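Local coordinates for protein dnab-like replicative helicase (Bacillus phage SPP1, PDB 3BH0) that is the ATPase domain of a DnaB-family replicative helicase, which probably uses ATP hydrolysis to unwind duplex DNA in the 5'-3' direction, at residues D45-S53 against M61-N69; V164-K175 against D212-V222. All blocks are in the same frame, centred on the assembly; numbering follows the deposited sequence.

Contact 1: residues D45-S53 against M61-N69; sequences DGNITGVPS and MTYGYKRRN
A single antiparallel beta bridge, V51 with Y65, joins the loop before helix 56-62 to the chain that leaves that helix on its way to strand 70-74. V51 N gives a hydrogen bond to Y65 O at 2.8 Å, and Y65 N answers with a nearly straight bond to V51 O (168° at the hydrogen). Just before the bridge, Y63 O takes G50 N at 2.8 Å and, weakly, T49 N. Two glycines let the two backbones close in: G50 C lies 3.6 Å from G64 CA, where the chains are in contact and only the bare CA of glycine fits on either side, and the positive phi of G64 suits glycine in any case.

The Y63 ring lies along the incoming loop, its CE2 edge 3.6 Å from G46 O in the ring plane. Y65 has CG anti to its carbonyl carbon (chi1 -61°), which carries the ring past V51 O until OH stands 3.9 Å from S53 CB; that hydroxyl bonds Q88 and E261. The chain of K66, bent at chi2 and chi4, curls back so that NZ reaches G64 O at 3.1 Å, from above the carbonyl plane. The whole is an isolated beta bridge closing a short helical connection at the entry to a P-loop NTPase core.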
loop_
_atom_site.group_PDB
_atom_site.type_symbol
_atom_site.label_atom_id
_atom_site.label_comp_id
_atom_site.label_asym_id
_atom_site.label_seq_id
_atom_site.Cartn_x
_atom_site.Cartn_y
_atom_site.Cartn_z
ATOM N N ASP A 45 -23.418 5.318 8.755
ATOM C CA ASP A 45 -24.335 4.172 8.734
ATOM C C ASP A 45 -23.660 2.826 9.028
ATOM O O ASP A 45 -24.341 1.806 9.163
ATOM C CB ASP A 45 -25.049 4.104 7.376
ATOM C CG ASP A 45 -24.079 3.918 6.209
ATOM O OD1 ASP A 45 -22.869 3.700 6.449
ATOM O OD2 ASP A 45 -24.526 3.992 5.045
ATOM N N GLY A 46 -22.328 2.828 9.105
ATOM C CA GLY A 46 -21.563 1.610 9.358
ATOM C C GLY A 46 -20.758 1.156 8.152
ATOM O O GLY A 46 -19.967 0.210 8.236
ATOM N N ASN A 47 -20.957 1.831 7.024
ATOM C CA ASN A 47 -20.187 1.551 5.819
ATOM C C ASN A 47 -18.845 2.288 5.800
ATOM O O ASN A 47 -18.624 3.251 6.561
ATOM C CB ASN A 47 -21.010 1.880 4.575
ATOM C CG ASN A 47 -22.385 1.216 4.587
ATOM O OD1 ASN A 47 -22.593 0.182 5.238
ATOM N ND2 ASN A 47 -23.335 1.811 3.867
ATOM N N ILE A 48 -17.950 1.814 4.933
ATOM C CA ILE A 48 -16.620 2.404 4.793
ATOM C C ILE A 48 -16.732 3.837 4.265
ATOM O O ILE A 48 -17.309 4.079 3.201
ATOM C CB ILE A 48 -15.691 1.559 3.877
ATOM C CG1 ILE A 48 -16.274 1.480 2.456
ATOM C CG2 ILE A 48 -15.475 0.175 4.475
ATOM C CD1 ILE A 48 -15.257 1.152 1.366
ATOM N N THR A 49 -16.198 4.771 5.040
ATOM C CA THR A 49 -16.150 6.166 4.670
ATOM C C THR A 49 -15.075 6.359 3.609
ATOM O O THR A 49 -15.378 6.686 2.462
ATOM C CB THR A 49 -15.835 7.042 5.902
ATOM O OG1 THR A 49 -16.862 6.858 6.880
ATOM C CG2 THR A 49 -15.749 8.519 5.530
ATOM N N GLY A 50 -13.824 6.122 3.997
ATOM C CA GLY A 50 -12.683 6.371 3.123
ATOM C C GLY A 50 -12.436 5.340 2.036
ATOM O O GLY A 50 -13.297 4.522 1.717
ATOM N N VAL A 51 -11.243 5.412 1.457
ATOM C CA VAL A 51 -10.828 4.525 0.390
ATOM C C VAL A 51 -10.595 3.145 0.978
ATOM O O VAL A 51 -9.841 3.003 1.949
ATOM C CB VAL A 51 -9.506 5.000 -0.252
ATOM C CG1 VAL A 51 -9.203 4.186 -1.487
ATOM C CG2 VAL A 51 -9.556 6.484 -0.587
ATOM N N PRO A 52 -11.237 2.118 0.395
ATOM C CA PRO A 52 -11.044 0.763 0.919
ATOM C C PRO A 52 -9.725 0.127 0.442
ATOM O O PRO A 52 -9.332 0.285 -0.722
ATOM C CB PRO A 52 -12.242 -0.003 0.346
ATOM C CG PRO A 52 -12.550 0.700 -0.952
ATOM C CD PRO A 52 -12.153 2.143 -0.768
ATOM N N SER A 53 -9.053 -0.572 1.352
ATOM C CA SER A 53 -7.975 -1.500 1.001
ATOM C C SER A 53 -8.549 -2.689 0.232
ATOM O O SER A 53 -7.871 -3.267 -0.612
ATOM C CB SER A 53 -7.321 -2.016 2.266
ATOM O OG SER A 53 -8.277 -2.689 3.058
ATOM N N MET A 61 -11.704 -1.801 10.742
ATOM C CA MET A 61 -10.932 -1.076 11.760
ATOM C C MET A 61 -10.709 0.396 11.410
ATOM O O MET A 61 -10.805 1.265 12.288
ATOM C CB MET A 61 -9.580 -1.752 12.006
ATOM C CG MET A 61 -9.647 -3.192 12.531
ATOM S SD MET A 61 -8.006 -3.961 12.612
ATOM C CE MET A 61 -7.370 -3.252 14.129
ATOM N N THR A 62 -10.412 0.668 10.135
ATOM C CA THR A 62 -10.040 2.007 9.678
ATOM C C THR A 62 -11.224 2.835 9.170
ATOM O O THR A 62 -11.214 4.061 9.285
ATOM C CB THR A 62 -8.978 1.956 8.554
ATOM O OG1 THR A 62 -9.529 1.320 7.388
ATOM C CG2 THR A 62 -7.702 1.232 9.013
ATOM N N TYR A 63 -12.234 2.147 8.623
ATOM C CA TYR A 63 -13.369 2.751 7.900
ATOM C C TYR A 63 -12.945 3.348 6.560
ATOM O O TYR A 63 -13.625 4.207 6.000
ATOM C CB TYR A 63 -14.222 3.708 8.778
ATOM C CG TYR A 63 -15.170 2.932 9.692
ATOM C CD1 TYR A 63 -14.884 2.760 11.049
ATOM C CD2 TYR A 63 -16.317 2.307 9.176
ATOM C CE1 TYR A 63 -15.728 2.026 11.879
ATOM C CE2 TYR A 63 -17.168 1.571 10.000
ATOM C CZ TYR A 63 -16.871 1.439 11.349
ATOM O OH TYR A 63 -17.702 0.700 12.166
ATOM N N GLY A 64 -11.825 2.831 6.043
ATOM C CA GLY A 64 -11.219 3.303 4.799
ATOM C C GLY A 64 -10.097 4.288 5.057
ATOM O O GLY A 64 -9.993 4.864 6.152
ATOM N N TYR A 65 -9.242 4.471 4.051
ATOM C CA TYR A 65 -8.167 5.447 4.137
ATOM C C TYR A 65 -8.729 6.825 3.898
ATOM O O TYR A 65 -9.538 7.019 3.015
ATOM C CB TYR A 65 -7.040 5.146 3.137
ATOM C CG TYR A 65 -6.358 3.811 3.346
ATOM C CD1 TYR A 65 -5.881 3.428 4.610
ATOM C CD2 TYR A 65 -6.193 2.927 2.280
ATOM C CE1 TYR A 65 -5.263 2.207 4.803
ATOM C CE2 TYR A 65 -5.573 1.695 2.463
ATOM C CZ TYR A 65 -5.107 1.340 3.722
ATOM O OH TYR A 65 -4.487 0.113 3.886
ATOM N N LYS A 66 -8.291 7.778 4.705
ATOM C CA LYS A 66 -8.801 9.143 4.629
ATOM C C LYS A 66 -7.873 9.995 3.782
ATOM O O LYS A 66 -6.653 9.849 3.846
ATOM C CB LYS A 66 -8.923 9.780 6.030
ATOM C CG LYS A 66 -9.589 8.912 7.115
ATOM C CD LYS A 66 -11.012 8.462 6.753
ATOM C CE LYS A 66 -11.580 7.584 7.863
ATOM N NZ LYS A 66 -12.400 6.488 7.278
ATOM N N ARG A 67 -8.475 10.896 3.017
ATOM C CA ARG A 67 -7.770 11.925 2.267
ATOM C C ARG A 67 -6.506 12.524 2.932
ATOM O O ARG A 67 -5.645 13.053 2.248
ATOM C CB ARG A 67 -8.753 13.043 1.912
ATOM C CG ARG A 67 -9.984 12.584 1.134
ATOM C CD ARG A 67 -9.970 13.105 -0.310
ATOM N NE ARG A 67 -11.309 13.103 -0.910
ATOM C CZ ARG A 67 -11.648 13.742 -2.036
ATOM N NH1 ARG A 67 -10.747 14.463 -2.708
ATOM N NH2 ARG A 67 -12.899 13.659 -2.493
ATOM N N ARG A 68 -6.348 12.441 4.238
ATOM C CA ARG A 68 -5.109 12.985 4.816
ATOM C C ARG A 68 -4.047 11.935 5.228
ATOM O O ARG A 68 -2.906 12.285 5.570
ATOM C CB ARG A 68 -5.462 13.923 5.988
ATOM C CG ARG A 68 -5.688 13.257 7.344
ATOM C CD ARG A 68 -4.537 13.562 8.319
ATOM N NE ARG A 68 -4.660 12.758 9.536
ATOM C CZ ARG A 68 -3.836 12.801 10.582
ATOM N NH1 ARG A 68 -2.783 13.605 10.608
ATOM N NH2 ARG A 68 -4.073 12.022 11.625
ATOM N N ASN A 69 -4.429 10.657 5.179
ATOM C CA ASN A 69 -3.633 9.582 5.783
ATOM C C ASN A 69 -2.275 9.338 5.135
ATOM O O ASN A 69 -2.119 9.387 3.920
ATOM C CB ASN A 69 -4.409 8.258 5.831
ATOM C CG ASN A 69 -5.650 8.316 6.705
ATOM O OD1 ASN A 69 -6.504 7.435 6.613
ATOM N ND2 ASN A 69 -5.758 9.342 7.560
#

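Contact 2: residues V164-K175 against D212-V222; sequences VNYIWSKTRQTK and DLKKMARELDV
V164, W168, T171 and K175 of helix 164-176 meet the C-terminal half of helix 202-220 and the turn after it in a nearly parallel pair, axes 10.4 Å apart at 14°, beside the central sheet of a P-loop NTPase fold. Packing is tight where W168 and M216 interlock, each a knob in a hole of the other helix. The indole, with CG anti to the backbone N (chi1 -161°), receives on one face L220 CD1, 3.8 Å from the five-membered ring centroid, and M216 CA over the six-membered ring. The unbranched M216 chain runs alongside the indole in the opposite sense, its SD making an oblique Met-aromatic contact. V164 puts CG1 on D212 CB and CG2 on L213 CD2. Toward the sheet the seam is apolar: I167 CG2 meets M216 CE at 3.9 Å, and the methyls T171 CG2 and V222 CG1 meet at 3.7 Å.

The other side is looser and more polar. Exposed E219 brings OE1 to the indole edge, 3.3 Å from W168 CH2. R172, also exposed, lays its aliphatic CG against L220 CD2. D221, with positive phi, ends helix 202-220 in a Schellman motif. The long K175 chain reaches across to this helix end, and its NZ donates to L220 O at 2.6 Å, tilted 29° from the carbonyl plane.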
loop_
_atom_site.group_PDB
_atom_site.type_symbol
_atom_site.label_atom_id
_atom_site.label_comp_id
_atom_site.label_asym_id
_atom_site.label_seq_id
_atom_site.Cartn_x
_atom_site.Cartn_y
_atom_site.Cartn_z
ATOM N N VAL A 164 10.665 13.072 -3.052
ATOM C CA VAL A 164 9.277 13.428 -2.705
ATOM C C VAL A 164 8.819 14.616 -3.553
ATOM O O VAL A 164 7.661 14.702 -3.951
ATOM C CB VAL A 164 9.089 13.758 -1.207
ATOM C CG1 VAL A 164 7.636 14.146 -0.920
ATOM C CG2 VAL A 164 9.474 12.576 -0.368
ATOM N N ASN A 165 9.746 15.519 -3.828
ATOM C CA ASN A 165 9.482 16.668 -4.671
ATOM C C ASN A 165 8.977 16.229 -6.035
ATOM O O ASN A 165 7.935 16.693 -6.511
ATOM C CB ASN A 165 10.762 17.490 -4.814
ATOM C CG ASN A 165 10.483 18.950 -5.007
ATOM O OD1 ASN A 165 10.119 19.387 -6.114
ATOM N ND2 ASN A 165 10.642 19.729 -3.936
ATOM N N TYR A 166 9.707 15.290 -6.634
ATOM C CA TYR A 166 9.320 14.683 -7.899
ATOM C C TYR A 166 7.914 14.101 -7.821
ATOM O O TYR A 166 7.121 14.262 -8.739
ATOM C CB TYR A 166 10.346 13.616 -8.304
ATOM C CG TYR A 166 9.974 12.844 -9.542
ATOM C CD1 TYR A 166 10.476 13.207 -10.790
ATOM C CD2 TYR A 166 9.107 11.744 -9.469
ATOM C CE1 TYR A 166 10.114 12.484 -11.944
ATOM C CE2 TYR A 166 8.743 11.033 -10.598
ATOM C CZ TYR A 166 9.251 11.399 -11.826
ATOM O OH TYR A 166 8.882 10.686 -12.940
ATOM N N ILE A 167 7.606 13.426 -6.719
ATOM C CA ILE A 167 6.309 12.747 -6.565
ATOM C C ILE A 167 5.183 13.743 -6.320
ATOM O O ILE A 167 4.053 13.543 -6.786
ATOM C CB ILE A 167 6.356 11.661 -5.449
ATOM C CG1 ILE A 167 7.346 10.552 -5.848
ATOM C CG2 ILE A 167 4.957 11.131 -5.129
ATOM C CD1 ILE A 167 7.535 9.462 -4.826
ATOM N N TRP A 168 5.507 14.797 -5.568
ATOM C CA TRP A 168 4.639 15.960 -5.368
ATOM C C TRP A 168 4.121 16.475 -6.695
ATOM O O TRP A 168 2.918 16.616 -6.901
ATOM C CB TRP A 168 5.428 17.093 -4.684
ATOM C CG TRP A 168 4.552 18.117 -4.036
ATOM C CD1 TRP A 168 3.668 18.953 -4.657
ATOM C CD2 TRP A 168 4.462 18.405 -2.634
ATOM N NE1 TRP A 168 3.032 19.742 -3.733
ATOM C CE2 TRP A 168 3.495 19.425 -2.480
ATOM C CE3 TRP A 168 5.111 17.905 -1.494
ATOM C CZ2 TRP A 168 3.156 19.965 -1.218
ATOM C CZ3 TRP A 168 4.783 18.445 -0.240
ATOM C CH2 TRP A 168 3.805 19.468 -0.115
ATOM N N SER A 169 5.058 16.761 -7.589
ATOM C CA SER A 169 4.752 17.225 -8.935
ATOM C C SER A 169 3.734 16.339 -9.678
ATOM O O SER A 169 2.763 16.842 -10.249
ATOM C CB SER A 169 6.049 17.353 -9.724
ATOM O OG SER A 169 5.797 17.891 -11.005
ATOM N N LYS A 170 3.944 15.020 -9.627
ATOM C CA LYS A 170 3.094 14.056 -10.331
ATOM C C LYS A 170 1.714 13.901 -9.717
ATOM O O LYS A 170 0.730 13.712 -10.420
ATOM C CB LYS A 170 3.791 12.699 -10.422
ATOM C CG LYS A 170 5.191 12.774 -11.017
ATOM C CD LYS A 170 5.170 13.050 -12.532
ATOM C CE LYS A 170 6.564 13.342 -13.023
ATOM N NZ LYS A 170 6.673 13.270 -14.507
ATOM N N THR A 171 1.647 13.963 -8.398
ATOM C CA THR A 171 0.373 13.871 -7.687
ATOM C C THR A 171 -0.577 15.017 -8.073
ATOM O O THR A 171 -1.761 14.791 -8.323
ATOM C CB THR A 171 0.607 13.867 -6.166
ATOM O OG1 THR A 171 1.636 12.918 -5.846
ATOM C CG2 THR A 171 -0.658 13.511 -5.433
ATOM N N ARG A 172 -0.041 16.241 -8.118
ATOM C CA ARG A 172 -0.798 17.429 -8.542
ATOM C C ARG A 172 -1.256 17.279 -9.979
ATOM O O ARG A 172 -2.459 17.370 -10.284
ATOM C CB ARG A 172 0.060 18.686 -8.399
ATOM C CG ARG A 172 0.434 18.999 -6.961
ATOM C CD ARG A 172 0.984 20.391 -6.828
ATOM N NE ARG A 172 0.027 21.386 -7.313
ATOM C CZ ARG A 172 0.362 22.458 -8.026
ATOM N NH1 ARG A 172 1.628 22.675 -8.345
ATOM N NH2 ARG A 172 -0.577 23.307 -8.423
ATOM N N GLN A 173 -0.279 17.031 -10.848
ATOM C CA GLN A 173 -0.491 16.679 -12.244
ATOM C C GLN A 173 -1.614 15.650 -12.430
ATOM O O GLN A 173 -2.444 15.817 -13.311
ATOM C CB GLN A 173 0.839 16.193 -12.837
ATOM C CG GLN A 173 0.868 16.102 -14.343
ATOM C CD GLN A 173 2.177 15.548 -14.880
ATOM O OE1 GLN A 173 3.268 15.977 -14.487
ATOM N NE2 GLN A 173 2.073 14.595 -15.801
ATOM N N THR A 174 -1.652 14.613 -11.593
ATOM C CA THR A 174 -2.733 13.594 -11.620
ATOM C C THR A 174 -4.060 14.146 -11.115
ATOM O O THR A 174 -5.126 13.807 -11.625
ATOM C CB THR A 174 -2.368 12.316 -10.777
ATOM O OG1 THR A 174 -1.262 11.636 -11.378
ATOM C CG2 THR A 174 -3.540 11.343 -10.669
ATOM N N LYS A 175 -3.990 14.965 -10.077
ATOM C CA LYS A 175 -5.174 15.592 -9.503
ATOM C C LYS A 175 -5.885 16.399 -10.576
ATOM O O LYS A 175 -7.060 16.182 -10.852
ATOM C CB LYS A 175 -4.768 16.504 -8.346
ATOM C CG LYS A 175 -4.761 15.842 -6.991
ATOM C CD LYS A 175 -4.725 16.936 -5.943
ATOM C CE LYS A 175 -5.934 16.853 -5.037
ATOM N NZ LYS A 175 -5.971 18.062 -4.170
ATOM N N ASP A 212 7.980 14.984 4.760
ATOM C CA ASP A 212 7.532 15.507 3.471
ATOM C C ASP A 212 6.390 14.677 2.869
ATOM O O ASP A 212 5.452 15.234 2.250
ATOM C CB ASP A 212 8.725 15.660 2.500
ATOM C CG ASP A 212 9.737 16.735 2.959
ATOM O OD1 ASP A 212 9.480 17.396 3.991
ATOM O OD2 ASP A 212 10.790 16.928 2.306
ATOM N N LEU A 213 6.454 13.354 3.073
ATOM C CA LEU A 213 5.404 12.449 2.578
ATOM C C LEU A 213 4.087 12.705 3.277
ATOM O O LEU A 213 3.023 12.642 2.661
ATOM C CB LEU A 213 5.808 10.966 2.703
ATOM C CG LEU A 213 6.752 10.472 1.601
ATOM C CD1 LEU A 213 7.229 9.051 1.850
ATOM C CD2 LEU A 213 6.132 10.604 0.190
ATOM N N LYS A 214 4.159 12.990 4.569
ATOM C CA LYS A 214 2.959 13.288 5.354
ATOM C C LYS A 214 2.409 14.685 4.994
ATOM O O LYS A 214 1.195 14.860 4.814
ATOM C CB LYS A 214 3.260 13.137 6.859
ATOM C CG LYS A 214 2.148 13.567 7.827
ATOM C CD LYS A 214 0.777 13.025 7.446
ATOM C CE LYS A 214 -0.279 13.380 8.481
ATOM N NZ LYS A 214 -1.587 12.767 8.090
ATOM N N LYS A 215 3.311 15.665 4.890
ATOM C CA LYS A 215 2.957 17.023 4.464
ATOM C C LYS A 215 2.261 16.984 3.090
ATOM O O LYS A 215 1.206 17.590 2.908
ATOM C CB LYS A 215 4.205 17.918 4.422
ATOM C CG LYS A 215 3.887 19.383 4.666
ATOM C CD LYS A 215 5.000 20.315 4.233
ATOM C CE LYS A 215 5.984 20.583 5.362
ATOM N NZ LYS A 215 6.960 21.650 4.954
ATOM N N MET A 216 2.847 16.239 2.149
ATOM C CA MET A 216 2.249 16.020 0.837
ATOM C C MET A 216 0.849 15.402 0.914
ATOM O O MET A 216 -0.071 15.860 0.236
ATOM C CB MET A 216 3.156 15.149 -0.028
ATOM C CG MET A 216 2.564 14.829 -1.405
ATOM S SD MET A 216 3.691 13.892 -2.448
ATOM C CE MET A 216 3.532 12.258 -1.714
ATOM N N ALA A 217 0.695 14.354 1.727
ATOM C CA ALA A 217 -0.607 13.730 1.959
ATOM C C ALA A 217 -1.621 14.795 2.368
ATOM O O ALA A 217 -2.714 14.883 1.804
ATOM C CB ALA A 217 -0.494 12.647 3.036
ATOM N N ARG A 218 -1.226 15.602 3.355
ATOM C CA ARG A 218 -2.049 16.680 3.907
ATOM C C ARG A 218 -2.284 17.836 2.918
ATOM O O ARG A 218 -3.430 18.197 2.655
ATOM C CB ARG A 218 -1.415 17.204 5.208
ATOM C CG ARG A 218 -1.552 16.253 6.391
ATOM C CD ARG A 218 -2.732 16.611 7.297
ATOM N NE ARG A 218 -2.380 17.760 8.127
ATOM C CZ ARG A 218 -3.071 18.894 8.209
ATOM N NH1 ARG A 218 -4.221 19.057 7.564
ATOM N NH2 ARG A 218 -2.611 19.852 8.989
ATOM N N GLU A 219 -1.198 18.392 2.380
ATOM C CA GLU A 219 -1.232 19.623 1.567
ATOM C C GLU A 219 -1.920 19.409 0.228
ATOM O O GLU A 219 -2.646 20.283 -0.238
ATOM C CB GLU A 219 0.183 20.202 1.376
ATOM C CG GLU A 219 0.236 21.698 1.081
ATOM C CD GLU A 219 1.391 22.425 1.811
ATOM O OE1 GLU A 219 2.573 22.033 1.632
ATOM O OE2 GLU A 219 1.111 23.403 2.562
ATOM N N LEU A 220 -1.707 18.246 -0.384
ATOM C CA LEU A 220 -2.404 17.905 -1.635
ATOM C C LEU A 220 -3.717 17.156 -1.414
ATOM O O LEU A 220 -4.486 16.966 -2.347
ATOM C CB LEU A 220 -1.491 17.137 -2.606
ATOM C CG LEU A 220 -0.138 17.771 -2.935
ATOM C CD1 LEU A 220 0.630 16.897 -3.941
ATOM C CD2 LEU A 220 -0.318 19.219 -3.447
ATOM N N ASP A 221 -3.975 16.738 -0.178
ATOM C CA ASP A 221 -5.237 16.067 0.165
ATOM C C ASP A 221 -5.338 14.675 -0.486
ATOM O O ASP A 221 -6.365 14.307 -1.074
ATOM C CB ASP A 221 -6.453 16.963 -0.192
ATOM C CG ASP A 221 -7.710 16.608 0.599
ATOM O OD1 ASP A 221 -7.607 16.098 1.744
ATOM O OD2 ASP A 221 -8.815 16.850 0.060
ATOM N N VAL A 222 -4.269 13.892 -0.352
ATOM C CA VAL A 222 -4.236 12.525 -0.890
ATOM C C VAL A 222 -3.912 11.477 0.178
ATOM O O VAL A 222 -3.386 11.807 1.241
ATOM C CB VAL A 222 -3.231 12.384 -2.081
ATOM C CG1 VAL A 222 -3.711 13.207 -3.293
ATOM C CG2 VAL A 222 -1.786 12.759 -1.669
#

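Overall arrangement
From the N terminus, the chain leaves helix 31-42, passes through 45-53 and makes helix 56-62, whose last turn leads into 61-69, so contact 1 closes a short loop ahead of strand 70-74. Contact 2 follows in series, neither nested with contact 1 nor crossing it: it closes the longer excursion from helix 164-176 through strand 183-188 and the first half of helix 202-220, and strand 223-228 follows. Strands 70-74 and 223-228 are neighbours in the sheet, which brings the two contacts together although their centres lie 20 Å apart. R68 O probably accepts a hydrogen bond from K214 NZ, and R67 packs on D221, joining the entry to the first strand with the end of helix 202-220.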